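Lon211 (Mycobacterium tuberculosis, PDB 6VBK) is the N-terminal domain of an ATP-dependent Lon protease, a region that probably helps to recognise and bind protein substrates. Local coordinates at residues 77-87 against 98-108; 12-20 against 39-47. All coordinates share one frame; numbering follows the deposited sequence.

Contact 1 of 2, residues 77-87 against 98-108; sequences ADVGTLGVIEQ and AVVRGVSRVRI
Glu-86 and Gln-87 both face Val-99, whose carbonyl oxygen accepts a 2.6 Å hydrogen bond from Glu-86 N and a weak one of 3.4 Å from Gln-87 N. This classic beta bulge lies in the antiparallel hairpin of strands 79-88 and 96-112, part of the mixed sheet of the Lon substrate-binding domain. Within the bulge, Glu-86 bends at its second torsion (chi2 -79°), which carries the carboxylate across to Arg-101. Its OE2 meets Arg-101 NE at 2.5 Å, near the guanidinium plane and at its edge, in a short, nearly straight salt-bridge bond. A water links the same OE2 to Arg-101 NH2, while Val-103 CG2 lies over the guanidinium, so a charged partner sits at the edge and a methyl, offset toward the rim, over one face.

Toward the middle, Gly-83 pairs with Gly-102, and the missing side chains let the branched neighbours press onto backbone. Val-100 CG2 sits 3.7 Å from Gly-83 CA, and Thr-81 CG2 lies 3.6 Å from Gly-102 CA. CG2 of Thr-81 is turned opposite its backbone N (chi1 -60° for OG1), toward Gly-102, while OG1 hydrogen-bonds to Val-24 O. On the face of Leu-82, Val-84 and Val-106, whose beta-branched members suit extended chains, Leu-82 CB reaches Val-106 CG2 at 3.8 Å; Val-103, pointing toward the partner strand, crosses Val-84, CG2 to CG2 at 3.6 Å.

At the far end Asp-78 OD2 and Arg-107 NH1 make a long salt bridge, backed by a water between the carboxylate and NH2, though the aspartate is poorly ordered. Val-79 CG2 lies over that guanidinium, 3.9 Å from Arg-107 NH2. The backbone is tied more firmly here: Ile-108 N donates to Asp-78 O, and one water donates to both that oxygen and Ile-108 O.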
loop_
_atom_site.group_PDB
_atom_site.type_symbol
_atom_site.label_atom_id
_atom_site.label_comp_id
_atom_site.label_asym_id
_atom_site.label_seq_id
_atom_site.Cartn_x
_atom_site.Cartn_y
_atom_site.Cartn_z
ATOM N N ALA B 77 4.084 -2.482 -20.054
ATOM C CA ALA B 77 5.270 -2.513 -19.211
ATOM C C ALA B 77 4.882 -2.720 -17.749
ATOM O O ALA B 77 3.771 -2.400 -17.319
ATOM C CB ALA B 77 6.076 -1.223 -19.363
ATOM N N ASP B 78 5.822 -3.273 -16.979
ATOM C CA ASP B 78 5.586 -3.510 -15.559
ATOM C C ASP B 78 5.561 -2.226 -14.742
ATOM O O ASP B 78 5.122 -2.254 -13.586
ATOM C CB ASP B 78 6.649 -4.462 -15.005
ATOM C CG ASP B 78 8.061 -3.999 -15.304
ATOM O OD1 ASP B 78 8.513 -4.175 -16.455
ATOM O OD2 ASP B 78 8.716 -3.448 -14.394
ATOM N N VAL B 79 6.013 -1.109 -15.308
ATOM C CA VAL B 79 6.017 0.181 -14.631
ATOM C C VAL B 79 5.423 1.217 -15.572
ATOM O O VAL B 79 5.796 1.281 -16.749
ATOM C CB VAL B 79 7.436 0.594 -14.192
ATOM C CG1 VAL B 79 7.468 2.063 -13.793
ATOM C CG2 VAL B 79 7.910 -0.278 -13.041
ATOM N N GLY B 80 4.486 2.014 -15.059
ATOM C CA GLY B 80 3.949 3.148 -15.773
ATOM C C GLY B 80 4.386 4.450 -15.119
ATOM O O GLY B 80 5.007 4.472 -14.058
ATOM N N THR B 81 4.052 5.551 -15.784
ATOM C CA THR B 81 4.345 6.887 -15.282
ATOM C C THR B 81 3.046 7.537 -14.830
ATOM O O THR B 81 2.110 7.678 -15.626
ATOM C CB THR B 81 5.029 7.746 -16.344
ATOM O OG1 THR B 81 6.258 7.130 -16.744
ATOM C CG2 THR B 81 5.326 9.132 -15.793
ATOM N N LEU B 82 2.986 7.916 -13.556
ATOM C CA LEU B 82 1.863 8.697 -13.061
ATOM C C LEU B 82 1.811 10.028 -13.798
ATOM O O LEU B 82 2.760 10.815 -13.742
ATOM C CB LEU B 82 1.995 8.919 -11.555
ATOM C CG LEU B 82 0.979 9.860 -10.902
ATOM C CD1 LEU B 82 -0.442 9.390 -11.170
ATOM C CD2 LEU B 82 1.232 9.982 -9.405
ATOM N N GLY B 83 0.714 10.271 -14.499
ATOM C CA GLY B 83 0.564 11.464 -15.317
ATOM C C GLY B 83 -0.552 12.351 -14.805
ATOM O O GLY B 83 -1.610 11.861 -14.404
ATOM N N VAL B 84 -0.308 13.657 -14.820
ATOM C CA VAL B 84 -1.300 14.658 -14.440
ATOM C C VAL B 84 -1.721 15.396 -15.702
ATOM O O VAL B 84 -0.888 16.016 -16.374
ATOM C CB VAL B 84 -0.753 15.631 -13.385
ATOM C CG1 VAL B 84 -1.702 16.804 -13.209
ATOM C CG2 VAL B 84 -0.541 14.914 -12.062
ATOM N N ILE B 85 -3.010 15.320 -16.030
ATOM C CA ILE B 85 -3.550 16.042 -17.174
ATOM C C ILE B 85 -3.546 17.527 -16.834
ATOM O O ILE B 85 -4.410 18.008 -16.093
ATOM C CB ILE B 85 -4.963 15.552 -17.540
ATOM C CG1 ILE B 85 -4.943 14.054 -17.852
ATOM C CG2 ILE B 85 -5.509 16.335 -18.727
ATOM C CD1 ILE B 85 -4.116 13.690 -19.067
ATOM N N GLU B 86 -2.563 18.257 -17.363
ATOM C CA GLU B 86 -2.403 19.660 -16.997
ATOM C C GLU B 86 -3.359 20.557 -17.771
ATOM O O GLU B 86 -3.917 21.505 -17.206
ATOM C CB GLU B 86 -0.957 20.101 -17.232
ATOM C CG GLU B 86 0.078 19.329 -16.425
ATOM C CD GLU B 86 0.170 19.794 -14.982
ATOM O OE1 GLU B 86 -0.552 20.742 -14.609
ATOM O OE2 GLU B 86 0.970 19.210 -14.222
ATOM N N GLN B 87 -3.557 20.282 -19.058
ATOM C CA GLN B 87 -4.393 21.115 -19.906
ATOM C C GLN B 87 -5.178 20.241 -20.871
ATOM O O GLN B 87 -4.756 19.136 -21.222
ATOM C CB GLN B 87 -3.561 22.132 -20.697
ATOM C CG GLN B 87 -2.912 23.206 -19.846
ATOM C CD GLN B 87 -2.093 24.176 -20.669
ATOM O OE1 GLN B 87 -1.699 23.874 -21.796
ATOM N NE2 GLN B 87 -1.838 25.353 -20.112
ATOM N N ALA B 98 -4.526 16.947 -25.262
ATOM C CA ALA B 98 -4.344 17.105 -23.830
ATOM C C ALA B 98 -2.853 17.214 -23.554
ATOM O O ALA B 98 -2.030 16.692 -24.309
ATOM C CB ALA B 98 -4.955 15.937 -23.046
ATOM N N VAL B 99 -2.513 17.908 -22.475
ATOM C CA VAL B 99 -1.129 18.066 -22.045
ATOM C C VAL B 99 -0.967 17.316 -20.733
ATOM O O VAL B 99 -1.681 17.591 -19.761
ATOM C CB VAL B 99 -0.743 19.544 -21.895
ATOM C CG1 VAL B 99 0.661 19.668 -21.331
ATOM C CG2 VAL B 99 -0.843 20.250 -23.237
ATOM N N VAL B 100 -0.034 16.367 -20.706
ATOM C CA VAL B 100 0.189 15.522 -19.540
ATOM C C VAL B 100 1.612 15.734 -19.040
ATOM O O VAL B 100 2.540 15.942 -19.831
ATOM C CB VAL B 100 -0.077 14.032 -19.849
ATOM C CG1 VAL B 100 0.956 13.480 -20.825
ATOM C CG2 VAL B 100 -0.105 13.211 -18.566
ATOM N N ARG B 101 1.771 15.699 -17.720
ATOM C CA ARG B 101 3.065 15.831 -17.067
ATOM C C ARG B 101 3.366 14.549 -16.306
ATOM O O ARG B 101 2.573 14.127 -15.459
ATOM C CB ARG B 101 3.080 17.033 -16.116
ATOM C CG ARG B 101 4.338 17.144 -15.261
ATOM C CD ARG B 101 4.235 18.326 -14.305
ATOM N NE ARG B 101 3.104 18.189 -13.392
ATOM C CZ ARG B 101 3.196 17.714 -12.154
ATOM N NH1 ARG B 101 4.373 17.335 -11.675
ATOM N NH2 ARG B 101 2.114 17.622 -11.393
ATOM N N GLY B 102 4.506 13.931 -16.614
ATOM C CA GLY B 102 4.942 12.754 -15.877
ATOM C C GLY B 102 5.446 13.110 -14.489
ATOM O O GLY B 102 6.311 13.978 -14.332
ATOM N N VAL B 103 4.922 12.421 -13.478
ATOM C CA VAL B 103 5.191 12.739 -12.076
ATOM C C VAL B 103 6.171 11.742 -11.457
ATOM O O VAL B 103 7.249 12.124 -10.995
ATOM C CB VAL B 103 3.879 12.809 -11.261
ATOM C CG1 VAL B 103 4.156 13.112 -9.783
ATOM C CG2 VAL B 103 2.931 13.842 -11.848
ATOM N N SER B 104 5.808 10.459 -11.427
ATOM C CA SER B 104 6.618 9.467 -10.729
ATOM C C SER B 104 6.398 8.085 -11.333
ATOM O O SER B 104 5.459 7.857 -12.100
ATOM C CB SER B 104 6.300 9.459 -9.229
ATOM O OG SER B 104 4.918 9.233 -8.999
ATOM N N ARG B 105 7.276 7.153 -10.967
ATOM C CA ARG B 105 7.156 5.782 -11.438
ATOM C C ARG B 105 6.177 5.006 -10.570
ATOM O O ARG B 105 6.147 5.160 -9.346
ATOM C CB ARG B 105 8.519 5.092 -11.443
ATOM C CG ARG B 105 9.455 5.611 -12.514
ATOM C CD ARG B 105 10.820 4.956 -12.436
ATOM N NE ARG B 105 11.578 5.162 -13.665
ATOM C CZ ARG B 105 12.270 6.261 -13.943
ATOM N NH1 ARG B 105 12.303 7.265 -13.076
ATOM N NH2 ARG B 105 12.927 6.358 -15.091
ATOM N N VAL B 106 5.365 4.174 -11.216
ATOM C CA VAL B 106 4.344 3.383 -10.541
ATOM C C VAL B 106 4.515 1.931 -10.965
ATOM O O VAL B 106 4.469 1.623 -12.163
ATOM C CB VAL B 106 2.923 3.878 -10.861
ATOM C CG1 VAL B 106 1.895 3.047 -10.117
ATOM C CG2 VAL B 106 2.777 5.350 -10.506
ATOM N N ARG B 107 4.717 1.045 -9.992
ATOM C CA ARG B 107 4.842 -0.380 -10.270
ATOM C C ARG B 107 3.456 -0.976 -10.487
ATOM O O ARG B 107 2.634 -1.002 -9.565
ATOM C CB ARG B 107 5.565 -1.091 -9.128
ATOM C CG ARG B 107 5.623 -2.603 -9.283
ATOM C CD ARG B 107 6.845 -3.188 -8.593
ATOM N NE ARG B 107 8.084 -2.720 -9.209
ATOM C CZ ARG B 107 8.647 -3.280 -10.275
ATOM N NH1 ARG B 107 8.081 -4.335 -10.847
ATOM N NH2 ARG B 107 9.773 -2.788 -10.770
ATOM N N ILE B 108 3.202 -1.458 -11.702
ATOM C CA ILE B 108 1.876 -1.949 -12.060
ATOM C C ILE B 108 1.643 -3.299 -11.397
ATOM O O ILE B 108 2.429 -4.237 -11.571
ATOM C CB ILE B 108 1.721 -2.043 -13.582
ATOM C CG1 ILE B 108 1.779 -0.647 -14.203
ATOM C CG2 ILE B 108 0.420 -2.744 -13.944
ATOM C CD1 ILE B 108 1.596 -0.638 -15.696
HETATM O O HOH W 1 10.931 -3.359 -12.827
HETATM O O HOH W 2 5.248 -4.360 -12.006
HETATM O O HOH W 3 0.131 19.548 -11.729
#

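Contact 2 of 2, residues 12-20 against 39-47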
loop_
_atom_site.group_PDB
_atom_site.type_symbol
_atom_site.label_atom_id
_atom_site.label_comp_id
_atom_site.label_asym_id
_atom_site.label_seq_id
_atom_site.Cartn_x
_atom_site.Cartn_y
_atom_site.Cartn_z
ATOM N N LEU B 12 -2.024 2.748 -5.398
ATOM C CA LEU B 12 -2.889 3.634 -6.161
ATOM C C LEU B 12 -3.727 2.844 -7.159
ATOM O O LEU B 12 -3.363 1.748 -7.590
ATOM C CB LEU B 12 -2.069 4.687 -6.907
ATOM C CG LEU B 12 -1.569 5.906 -6.137
ATOM C CD1 LEU B 12 -0.706 6.760 -7.044
ATOM C CD2 LEU B 12 -2.735 6.716 -5.599
ATOM N N THR B 13 -4.863 3.428 -7.529
ATOM C CA THR B 13 -5.730 2.892 -8.571
ATOM C C THR B 13 -5.890 3.960 -9.643
ATOM O O THR B 13 -6.411 5.047 -9.366
ATOM C CB THR B 13 -7.089 2.476 -8.001
ATOM O OG1 THR B 13 -6.906 1.408 -7.062
ATOM C CG2 THR B 13 -8.011 2.011 -9.109
ATOM N N LEU B 14 -5.437 3.658 -10.855
ATOM C CA LEU B 14 -5.380 4.635 -11.932
ATOM C C LEU B 14 -5.873 4.014 -13.229
ATOM O O LEU B 14 -5.721 2.805 -13.441
ATOM C CB LEU B 14 -3.950 5.159 -12.134
ATOM C CG LEU B 14 -3.292 5.848 -10.939
ATOM C CD1 LEU B 14 -1.803 6.019 -11.179
ATOM C CD2 LEU B 14 -3.954 7.191 -10.667
ATOM N N PRO B 15 -6.463 4.815 -14.116
ATOM C CA PRO B 15 -6.810 4.308 -15.447
ATOM C C PRO B 15 -5.581 4.252 -16.339
ATOM O O PRO B 15 -4.722 5.137 -16.305
ATOM C CB PRO B 15 -7.829 5.332 -15.958
ATOM C CG PRO B 15 -7.431 6.602 -15.286
ATOM C CD PRO B 15 -6.879 6.218 -13.933
ATOM N N VAL B 16 -5.501 3.197 -17.142
ATOM C CA VAL B 16 -4.340 2.976 -17.997
ATOM C C VAL B 16 -4.511 3.761 -19.290
ATOM O O VAL B 16 -5.474 3.552 -20.036
ATOM C CB VAL B 16 -4.139 1.481 -18.284
ATOM C CG1 VAL B 16 -3.051 1.289 -19.329
ATOM C CG2 VAL B 16 -3.787 0.742 -17.007
ATOM N N LEU B 17 -3.567 4.666 -19.543
ATOM C CA LEU B 17 -3.550 5.425 -20.817
ATOM C C LEU B 17 -2.415 4.827 -21.648
ATOM O O LEU B 17 -1.255 5.161 -21.386
ATOM C CB LEU B 17 -3.333 6.915 -20.539
ATOM C CG LEU B 17 -3.769 7.852 -21.663
ATOM C CD1 LEU B 17 -3.983 9.264 -21.144
ATOM C CD2 LEU B 17 -2.758 7.843 -22.796
ATOM N N PRO B 18 -2.702 3.890 -22.574
ATOM C CA PRO B 18 -1.658 3.235 -23.358
ATOM C C PRO B 18 -0.971 4.154 -24.375
ATOM O O PRO B 18 -1.641 4.943 -25.000
ATOM C CB PRO B 18 -2.427 2.132 -24.098
ATOM C CG PRO B 18 -3.821 2.689 -24.229
ATOM C CD PRO B 18 -4.044 3.442 -22.936
ATOM N N LEU B 19 0.350 4.004 -24.494
ATOM C CA LEU B 19 1.171 4.781 -25.458
ATOM C C LEU B 19 1.729 3.805 -26.501
ATOM O O LEU B 19 2.633 3.026 -26.151
ATOM C CB LEU B 19 2.303 5.474 -24.694
ATOM C CG LEU B 19 1.868 6.321 -23.500
ATOM C CD1 LEU B 19 3.074 6.860 -22.752
ATOM C CD2 LEU B 19 0.966 7.460 -23.945
ATOM N N GLU B 20 1.178 3.825 -27.717
ATOM C CA GLU B 20 1.639 2.908 -28.792
ATOM C C GLU B 20 3.104 3.213 -29.111
ATOM O O GLU B 20 3.899 2.261 -29.224
ATOM C CB GLU B 20 0.809 3.139 -30.056
ATOM C CG GLU B 20 -0.688 2.969 -29.854
ATOM C CD GLU B 20 -1.246 1.619 -30.267
ATOM O OE1 GLU B 20 -0.686 0.590 -29.842
ATOM O OE2 GLU B 20 -2.238 1.602 -31.020
ATOM N N GLU B 39 -9.396 4.807 -26.893
ATOM C CA GLU B 39 -8.740 4.315 -25.685
ATOM C C GLU B 39 -8.147 5.457 -24.867
ATOM O O GLU B 39 -8.288 5.488 -23.639
ATOM C CB GLU B 39 -7.656 3.302 -26.053
ATOM C CG GLU B 39 -8.189 2.008 -26.648
ATOM C CD GLU B 39 -7.081 1.062 -27.067
ATOM O OE1 GLU B 39 -5.906 1.486 -27.069
ATOM O OE2 GLU B 39 -7.384 -0.107 -27.386
ATOM N N VAL B 40 -7.483 6.406 -25.530
ATOM C CA VAL B 40 -6.833 7.494 -24.803
ATOM C C VAL B 40 -7.872 8.436 -24.205
ATOM O O VAL B 40 -7.749 8.862 -23.049
ATOM C CB VAL B 40 -5.852 8.242 -25.725
ATOM C CG1 VAL B 40 -5.223 9.417 -24.993
ATOM C CG2 VAL B 40 -4.776 7.292 -26.226
ATOM N N ARG B 41 -8.911 8.771 -24.973
ATOM C CA ARG B 41 -9.937 9.676 -24.467
ATOM C C ARG B 41 -10.757 9.033 -23.355
ATOM O O ARG B 41 -11.227 9.734 -22.451
ATOM C CB ARG B 41 -10.852 10.129 -25.607
ATOM C CG ARG B 41 -11.730 11.318 -25.254
ATOM C CD ARG B 41 -12.739 11.621 -26.352
ATOM N NE ARG B 41 -12.099 12.002 -27.610
ATOM C CZ ARG B 41 -11.865 13.257 -27.980
ATOM N NH1 ARG B 41 -12.214 14.262 -27.189
ATOM N NH2 ARG B 41 -11.280 13.508 -29.143
ATOM N N ALA B 42 -10.940 7.711 -23.400
ATOM C CA ALA B 42 -11.679 7.038 -22.337
ATOM C C ALA B 42 -10.888 7.031 -21.036
ATOM O O ALA B 42 -11.469 7.127 -19.948
ATOM C CB ALA B 42 -12.032 5.611 -22.758
ATOM N N ALA B 43 -9.560 6.917 -21.127
ATOM C CA ALA B 43 -8.730 6.964 -19.928
ATOM C C ALA B 43 -8.793 8.336 -19.269
ATOM O O ALA B 43 -8.844 8.436 -18.037
ATOM C CB ALA B 43 -7.286 6.599 -20.273
ATOM N N ILE B 44 -8.797 9.401 -20.071
ATOM C CA ILE B 44 -8.868 10.748 -19.514
ATOM C C ILE B 44 -10.233 10.995 -18.884
ATOM O O ILE B 44 -10.336 11.618 -17.819
ATOM C CB ILE B 44 -8.544 11.790 -20.601
ATOM C CG1 ILE B 44 -7.120 11.583 -21.121
ATOM C CG2 ILE B 44 -8.726 13.204 -20.065
ATOM C CD1 ILE B 44 -6.694 12.594 -22.161
ATOM N N GLU B 45 -11.301 10.506 -19.519
ATOM C CA GLU B 45 -12.639 10.716 -18.974
ATOM C C GLU B 45 -12.870 9.870 -17.730
ATOM O O GLU B 45 -13.545 10.309 -16.791
ATOM C CB GLU B 45 -13.694 10.419 -20.038
ATOM C CG GLU B 45 -13.802 11.499 -21.099
ATOM C CD GLU B 45 -14.051 12.871 -20.501
ATOM O OE1 GLU B 45 -14.874 12.976 -19.565
ATOM O OE2 GLU B 45 -13.416 13.844 -20.959
ATOM N N ALA B 46 -12.325 8.651 -17.705
ATOM C CA ALA B 46 -12.368 7.855 -16.483
ATOM C C ALA B 46 -11.577 8.526 -15.369
ATOM O O ALA B 46 -11.964 8.465 -14.196
ATOM C CB ALA B 46 -11.833 6.449 -16.750
ATOM N N ALA B 47 -10.465 9.177 -15.719
ATOM C CA ALA B 47 -9.692 9.902 -14.718
ATOM C C ALA B 47 -10.445 11.129 -14.223
ATOM O O ALA B 47 -10.400 11.453 -13.031
ATOM C CB ALA B 47 -8.333 10.301 -15.290
#
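Leu-17 lays its branched end over the flank of the helix, with CD2 3.7 Å from Val-40 CG1 and CD1 3.9 Å from Ile-44 CG1. Its CG stands opposite the backbone N (chi1 -160°), a setting that swings the branched end to the helix, where CD2 meets Val-40 and CD1 reaches Ile-44 as well as Val-40. A leucine suits the place because its two branches can serve two partners at once, while the valine offers a compact branched surface and the isoleucine a longer arm, met at CG1.

Closer to the strand backbone the helix presents alanines. Ala-43 CB points at the strand and comes within 3.6 Å of Val-16 O, with Leu-17 CB 4.0 Å from the same Ala-43 CB. Small side chains here allow the axes of strand 12-19 and helix 39-47 to approach to 7.5 Å, running nearly antiparallel at 157°.

This is helix-on-sheet packing within the Lon substrate-binding domain, assigned to the PUA clan: helix 38-50 lies against strand 9-19, which is flanked by strands 65-70 and 120-125. Val-16 turns its side chain away from the helix, to Val-69 and Val-121, and ties the strand to its neighbours in the sheet.

Two prolines complete the strand's share of the surface. Pro-15 places CG 3.6 Å from Ala-43 O, an oxygen already engaged by the helical bond from Ala-47 N, and 3.8 Å from Ala-47 CB. The rigid ring fills this spot compactly, and although proline has no N-H to give, the Pro-15 backbone still joins Leu-67 in the sheet. Pro-18 presents its ring to the extended chain of Glu-39, which it crosses at about a right angle; Pro-18 CG is 3.7 Å from Glu-39 OE1, and that oxygen forms a salt bridge with Arg-71.

How the contacts relate
Along the chain contact 2 closes before contact 1 opens, and their centres lie about 10 Å apart within one substrate-binding domain. Both reach the same mixed sheet. Two strands link them: 65-70 lies between 9-19 and 79-88, and 120-125 pairs antiparallel with both 9-19 and 96-112. The two contacts also touch directly: Leu-82 CD1 packs 3.6 Å from Leu-14 CD1, and Ile-44 CD1 of the helix lies 3.9 Å from Ala-98 CB on the hairpin. Helix 38-50 therefore packs against the hairpin as well as against strand 9-19, joining early and later parts of the chain through apolar side chains.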